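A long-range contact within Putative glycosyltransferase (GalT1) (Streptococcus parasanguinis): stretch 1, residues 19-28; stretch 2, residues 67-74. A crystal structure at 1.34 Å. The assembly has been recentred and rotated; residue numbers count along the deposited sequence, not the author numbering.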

ATOM      1  N   GLU A  19     -12.154  -3.115  -9.843  1.00 23.86           N
ATOM      2  CA  GLU A  19     -13.394  -2.796  -9.156  1.00 21.41           C
ATOM      3  C   GLU A  19     -13.120  -1.890  -7.959  1.00 20.68           C
ATOM      4  O   GLU A  19     -13.887  -0.968  -7.682  1.00 25.08           O
ATOM      5  CB  GLU A  19     -14.098  -4.079  -8.715  1.00 21.78           C
ATOM      6  CG  GLU A  19     -14.317  -5.086  -9.844  1.00 26.37           C
ATOM      7  CD  GLU A  19     -15.086  -4.508 -11.023  1.00 32.74           C
ATOM      8  OE1 GLU A  19     -14.812  -4.923 -12.170  1.00 48.70           O
ATOM      9  OE2 GLU A  19     -15.969  -3.651 -10.806  1.00 34.01           O
ATOM     10  N   SER A  20     -12.020  -2.155  -7.252  1.00 17.55           N
ATOM     11  CA  SER A  20     -11.600  -1.286  -6.150  1.00 19.26           C
ATOM     12  C   SER A  20     -11.351   0.128  -6.643  1.00 21.07           C
ATOM     13  O   SER A  20     -11.750   1.100  -6.005  1.00 21.34           O
ATOM     14  CB  SER A  20     -10.335  -1.818  -5.471  1.00 16.01           C
ATOM     15  OG  SER A  20     -10.658  -2.897  -4.621  1.00 17.31           O
ATOM     16  N   LEU A  21     -10.689   0.235  -7.785  1.00 22.83           N
ATOM     17  CA  LEU A  21     -10.381   1.545  -8.343  1.00 24.74           C
ATOM     18  C   LEU A  21     -11.648   2.305  -8.742  1.00 28.33           C
ATOM     19  O   LEU A  21     -11.739   3.519  -8.548  1.00 29.82           O
ATOM     20  CB  LEU A  21      -9.420   1.408  -9.521  1.00 26.90           C
ATOM     21  CG  LEU A  21      -8.000   1.027  -9.085  1.00 28.41           C
ATOM     22  CD1 LEU A  21      -7.148   0.598 -10.275  1.00 32.33           C
ATOM     23  CD2 LEU A  21      -7.328   2.171  -8.311  1.00 29.70           C
ATOM     24  N   LYS A  22     -12.636   1.593  -9.285  1.00 28.06           N
ATOM     25  CA  LYS A  22     -13.897   2.236  -9.653  1.00 30.76           C
ATOM     26  C   LYS A  22     -14.574   2.781  -8.406  1.00 30.12           C
ATOM     27  O   LYS A  22     -15.132   3.877  -8.413  1.00 35.74           O
ATOM     28  CB  LYS A  22     -14.833   1.257 -10.369  1.00 30.24           C
ATOM     29  CG  LYS A  22     -14.384   0.893 -11.771  1.00 31.77           C
ATOM     30  CD  LYS A  22     -15.168  -0.294 -12.305  1.00 38.80           C
ATOM     31  CE  LYS A  22     -14.740  -0.643 -13.717  1.00 44.80           C
ATOM     32  NZ  LYS A  22     -15.126  -2.037 -14.080  1.00 48.36           N
ATOM     33  N   TYR A  23     -14.513   2.002  -7.332  1.00 29.56           N
ATOM     34  CA  TYR A  23     -15.065   2.417  -6.053  1.00 25.09           C
ATOM     35  C   TYR A  23     -14.394   3.691  -5.538  1.00 27.21           C
ATOM     36  O   TYR A  23     -15.059   4.632  -5.120  1.00 30.93           O
ATOM     37  CB  TYR A  23     -14.907   1.288  -5.033  1.00 27.56           C
ATOM     38  CG  TYR A  23     -15.490   1.577  -3.671  1.00 25.58           C
ATOM     39  CD1 TYR A  23     -14.889   2.484  -2.809  1.00 26.08           C
ATOM     40  CD2 TYR A  23     -16.632   0.920  -3.236  1.00 29.49           C
ATOM     41  CE1 TYR A  23     -15.408   2.737  -1.560  1.00 25.07           C
ATOM     42  CE2 TYR A  23     -17.165   1.168  -1.992  1.00 29.45           C
ATOM     43  CZ  TYR A  23     -16.555   2.076  -1.156  1.00 28.62           C
ATOM     44  OH  TYR A  23     -17.080   2.321   0.088  1.00 37.21           O
ATOM     45  N   ILE A  24     -13.064   3.701  -5.542  1.00 23.37           N
ATOM     46  CA  ILE A  24     -12.311   4.840  -5.026  1.00 27.00           C
ATOM     47  C   ILE A  24     -12.652   6.121  -5.788  1.00 32.57           C
ATOM     48  O   ILE A  24     -12.865   7.172  -5.184  1.00 36.29           O
ATOM     49  CB  ILE A  24     -10.786   4.573  -5.071  1.00 23.86           C
ATOM     50  CG1 ILE A  24     -10.431   3.371  -4.188  1.00 22.11           C
ATOM     51  CG2 ILE A  24     -10.014   5.817  -4.643  1.00 23.96           C
ATOM     52  CD1 ILE A  24      -9.101   2.697  -4.538  1.00 22.80           C
ATOM     53  N   LYS A  25     -12.706   6.018  -7.111  1.00 31.20           N
ATOM     54  CA  LYS A  25     -12.990   7.169  -7.968  1.00 31.26           C
ATOM     55  C   LYS A  25     -14.410   7.686  -7.833  1.00 36.16           C
ATOM     56  O   LYS A  25     -14.634   8.885  -7.649  1.00 40.40           O
ATOM     57  CB  LYS A  25     -12.743   6.807  -9.425  1.00 36.21           C
ATOM     58  CG  LYS A  25     -11.300   6.556  -9.738  1.00 34.90           C
ATOM     59  CD  LYS A  25     -11.141   5.985 -11.125  1.00 39.50           C
ATOM     60  CE  LYS A  25      -9.689   5.629 -11.380  1.00 35.11           C
ATOM     61  NZ  LYS A  25      -9.488   5.101 -12.752  1.00 34.94           N
ATOM     62  N   HIS A  26     -15.369   6.778  -7.948  1.00 37.86           N
ATOM     63  CA  HIS A  26     -16.771   7.155  -7.855  1.00 35.55           C
ATOM     64  C   HIS A  26     -16.995   7.890  -6.544  1.00 33.00           C
ATOM     65  O   HIS A  26     -17.797   8.820  -6.456  1.00 40.59           O
ATOM     66  CB  HIS A  26     -17.660   5.910  -7.927  1.00 37.46           C
ATOM     67  CG  HIS A  26     -19.123   6.198  -7.776  1.00 35.19           C
ATOM     68  ND1 HIS A  26     -19.850   5.799  -6.674  1.00 38.55           N
ATOM     69  CD2 HIS A  26     -19.992   6.853  -8.582  1.00 40.78           C
ATOM     70  CE1 HIS A  26     -21.105   6.188  -6.812  1.00 39.97           C
ATOM     71  NE2 HIS A  26     -21.217   6.832  -7.961  1.00 43.11           N
ATOM     72  N   ASN A  27     -16.239   7.484  -5.533  1.00 33.79           N
ATOM     73  CA  ASN A  27     -16.480   7.937  -4.173  1.00 31.03           C
ATOM     74  C   ASN A  27     -15.464   8.950  -3.643  1.00 29.47           C
ATOM     75  O   ASN A  27     -15.683   9.574  -2.604  1.00 34.45           O
ATOM     76  CB  ASN A  27     -16.572   6.718  -3.254  1.00 30.97           C
ATOM     77  CG  ASN A  27     -17.773   5.848  -3.583  1.00 29.47           C
ATOM     78  OD1 ASN A  27     -18.873   6.356  -3.788  1.00 37.82           O
ATOM     79  ND2 ASN A  27     -17.567   4.541  -3.658  1.00 33.38           N
ATOM     80  N   HIS A  28     -14.368   9.127  -4.374  1.00 33.12           N
ATOM     81  CA  HIS A  28     -13.257   9.953  -3.899  1.00 30.92           C
ATOM     82  C   HIS A  28     -12.826   9.506  -2.506  1.00 33.74           C
ATOM     83  O   HIS A  28     -12.572  10.331  -1.623  1.00 30.78           O
ATOM     84  CB  HIS A  28     -13.641  11.436  -3.888  1.00 38.61           C
ATOM     85  CG  HIS A  28     -14.227  11.919  -5.178  1.00 43.25           C
ATOM     86  ND1 HIS A  28     -15.564  12.218  -5.320  1.00 51.35           N
ATOM     87  CD2 HIS A  28     -13.659  12.144  -6.385  1.00 48.63           C
ATOM     88  CE1 HIS A  28     -15.795  12.613  -6.560  1.00 46.58           C
ATOM     89  NE2 HIS A  28     -14.655  12.578  -7.227  1.00 46.69           N
ATOM     90  N   LYS A  67     -15.866   0.426   9.016  1.00 32.21           N
ATOM     91  CA  LYS A  67     -16.624   0.031   7.843  1.00 35.69           C
ATOM     92  C   LYS A  67     -16.132   0.798   6.618  1.00 29.93           C
ATOM     93  O   LYS A  67     -15.779   1.973   6.708  1.00 39.22           O
ATOM     94  CB  LYS A  67     -18.113   0.304   8.069  1.00 44.88           C
ATOM     95  CG  LYS A  67     -19.040  -0.632   7.316  1.00 48.65           C
ATOM     96  CD  LYS A  67     -19.028  -2.027   7.920  1.00 51.54           C
ATOM     97  CE  LYS A  67     -20.429  -2.455   8.324  1.00 52.59           C
ATOM     98  NZ  LYS A  67     -20.467  -3.847   8.855  1.00 56.09           N
ATOM     99  N   SER A  68     -16.089   0.122   5.475  1.00 32.20           N
ATOM    100  CA  SER A  68     -15.847   0.805   4.210  1.00 27.55           C
ATOM    101  C   SER A  68     -17.098   1.585   3.826  1.00 28.86           C
ATOM    102  O   SER A  68     -18.212   1.048   3.861  1.00 31.20           O
ATOM    103  CB  SER A  68     -15.502  -0.190   3.097  1.00 21.53           C
ATOM    104  OG  SER A  68     -14.216  -0.748   3.272  1.00 20.35           O
ATOM    105  N   ASP A  69     -16.915   2.854   3.479  1.00 32.03           N
ATOM    106  CA  ASP A  69     -18.015   3.692   3.004  1.00 34.84           C
ATOM    107  C   ASP A  69     -17.488   4.643   1.937  1.00 33.51           C
ATOM    108  O   ASP A  69     -16.433   4.396   1.360  1.00 36.49           O
ATOM    109  CB  ASP A  69     -18.676   4.450   4.160  1.00 37.54           C
ATOM    110  CG  ASP A  69     -17.780   5.525   4.754  1.00 42.81           C
ATOM    111  OD1 ASP A  69     -16.570   5.550   4.446  1.00 42.47           O
ATOM    112  OD2 ASP A  69     -18.296   6.345   5.542  1.00 47.89           O
ATOM    113  N   GLU A  70     -18.203   5.727   1.668  1.00 34.88           N
ATOM    114  CA  GLU A  70     -17.780   6.617   0.598  1.00 35.55           C
ATOM    115  C   GLU A  70     -16.536   7.427   0.990  1.00 31.96           C
ATOM    116  O   GLU A  70     -15.875   8.013   0.134  1.00 39.10           O
ATOM    117  CB  GLU A  70     -18.933   7.514   0.132  1.00 43.22           C
ATOM    118  CG  GLU A  70     -18.893   7.801  -1.361  1.00 52.81           C
ATOM    119  CD  GLU A  70     -20.210   8.299  -1.932  1.00 59.20           C
ATOM    120  OE1 GLU A  70     -21.258   8.144  -1.268  1.00 64.11           O
ATOM    121  OE2 GLU A  70     -20.191   8.844  -3.058  1.00 52.79           O
ATOM    122  N   LYS A  71     -16.206   7.433   2.279  1.00 31.06           N
ATOM    123  CA  LYS A  71     -15.021   8.150   2.762  1.00 31.05           C
ATOM    124  C   LYS A  71     -13.746   7.317   2.766  1.00 24.91           C
ATOM    125  O   LYS A  71     -12.650   7.861   2.619  1.00 24.21           O
ATOM    126  CB  LYS A  71     -15.242   8.683   4.177  1.00 38.22           C
ATOM    127  CG  LYS A  71     -16.356   9.705   4.312  1.00 42.54           C
ATOM    128  CD  LYS A  71     -16.125  10.574   5.540  1.00 48.81           C
ATOM    129  CE  LYS A  71     -17.368  11.365   5.920  1.00 52.50           C
ATOM    130  NZ  LYS A  71     -18.418  10.493   6.520  1.00 56.55           N
ATOM    131  N   LEU A  72     -13.886   6.009   2.952  1.00 26.67           N
ATOM    132  CA  LEU A  72     -12.728   5.146   3.155  1.00 25.47           C
ATOM    133  C   LEU A  72     -13.008   3.728   2.698  1.00 24.98           C
ATOM    134  O   LEU A  72     -14.024   3.133   3.059  1.00 30.00           O
ATOM    135  CB  LEU A  72     -12.341   5.127   4.633  1.00 28.86           C
ATOM    136  CG  LEU A  72     -11.203   4.182   5.023  1.00 27.00           C
ATOM    137  CD1 LEU A  72      -9.895   4.707   4.479  1.00 22.79           C
ATOM    138  CD2 LEU A  72     -11.135   4.030   6.536  1.00 32.67           C
ATOM    139  N   LEU A  73     -12.099   3.187   1.900  1.00 19.63           N
ATOM    140  CA  LEU A  73     -12.131   1.790   1.507  1.00 19.48           C
ATOM    141  C   LEU A  73     -11.058   1.057   2.304  1.00 14.86           C
ATOM    142  O   LEU A  73      -9.874   1.416   2.247  1.00 16.31           O
ATOM    143  CB  LEU A  73     -11.854   1.656   0.010  1.00 18.82           C
ATOM    144  CG  LEU A  73     -11.925   0.257  -0.608  1.00 19.54           C
ATOM    145  CD1 LEU A  73     -13.312  -0.348  -0.429  1.00 20.60           C
ATOM    146  CD2 LEU A  73     -11.540   0.307  -2.084  1.00 18.35           C
ATOM    147  N   VAL A  74     -11.479   0.045   3.059  1.00 15.37           N
ATOM    148  CA  VAL A  74     -10.562  -0.797   3.818  1.00 14.48           C
ATOM    149  C   VAL A  74     -10.287  -2.050   2.995  1.00 13.54           C
ATOM    150  O   VAL A  74     -11.225  -2.706   2.547  1.00 14.24           O
ATOM    151  CB  VAL A  74     -11.159  -1.176   5.192  1.00 15.94           C
ATOM    152  CG1 VAL A  74     -10.218  -2.114   5.946  1.00 16.94           C
ATOM    153  CG2 VAL A  74     -11.448   0.081   6.018  1.00 17.64           C
TER

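A single hydrogen bond joins these two stretches, and it is remarkably short: the hydroxyl OH of Tyr-23 gives its proton to the backbone carbonyl O of Asp-69 across 2.5 Å. No other hydrogen bond crosses the contact, and no salt bridge does. The example illustrates a general principle, that a tyrosine can serve a helix–strand junction twice, spending its ring on apolar packing and its hydroxyl on a loop carbonyl.

The backbones set the terms. Helix 19-27 runs nearly antiparallel to strand 72-74, with 161° between their directions and 9.3 Å between their axes at closest approach. That spacing leaves room for side chains: the CA atoms of Ile-24 and Leu-73 are 7.2 Å apart, and although the CA-to-CB bond of Ile-24 points sideways, the end of its side chain comes nearer. Toward the end of the helix the chains draw together, so that the CA atoms of Asn-27 and Glu-70 lie 5.1 Å apart. The contact is modest, burying 384 Å² over both sides, and much of it falls to Leu-73, Tyr-23 and Glu-70.

Leu-73 supplies the apolar half. Its CA-to-CB bond points toward the helix, whereas that of Leu-72 points away, the alternation expected of a strand. With chi1 in t and chi2 in p, both methyl groups reach the helix. Leu-73 CD1 sits over one face of the Tyr-23 ring, 4.0 Å from the centroid and 14° off the ring normal, a CH-pi contact in which a weakly polarised C–H meets the aromatic electron cloud. Leu-73 CD2 also touches the ring, 4.1 Å from Tyr-23 CD1, and packs 3.9 Å from CG1 of Ile-24 and 4.0 Å from the carbonyl O of Ser-20, one helical turn earlier. That oxygen already accepts the backbone N of Ile-24, so a methyl group beside it costs no hydrogen bond within the helix.

The t rotamer of Tyr-23 carries its ring across to the loop before the strand, where Asp-69 O lies at the ring edge, near its plane. In-plane placement suits a phenol donor, whose O–H bond prefers to lie in the plane of the ring. The loop is itself well braced. Asp-69 N donates to Leu-72 O at 2.9 Å, while the side-chain OD1 of Asp-69 accepts Lys-71 N at 2.9 Å and Leu-72 N at 3.1 Å. Val-74 N donates to Ser-68 OG at 2.9 Å, tying the strand back to the loop. The CA-to-CB bond of Asp-69 points away from the helix, so this residue offers its backbone to Tyr-23 and its carboxylate to its own turn.

The end of the helix is less settled. Glu-70 sets out sideways, but the end of its side chain comes nearer to the helix, covering Asn-27. OD1 of Asn-27 is modelled 2.9 Å from OE2 of Glu-70, a pairing of two acceptors rather than a bond, and it also lies too close to CG of Glu-70, so its position deserves little weight. Just beyond, His-28 leaves the helix with positive phi.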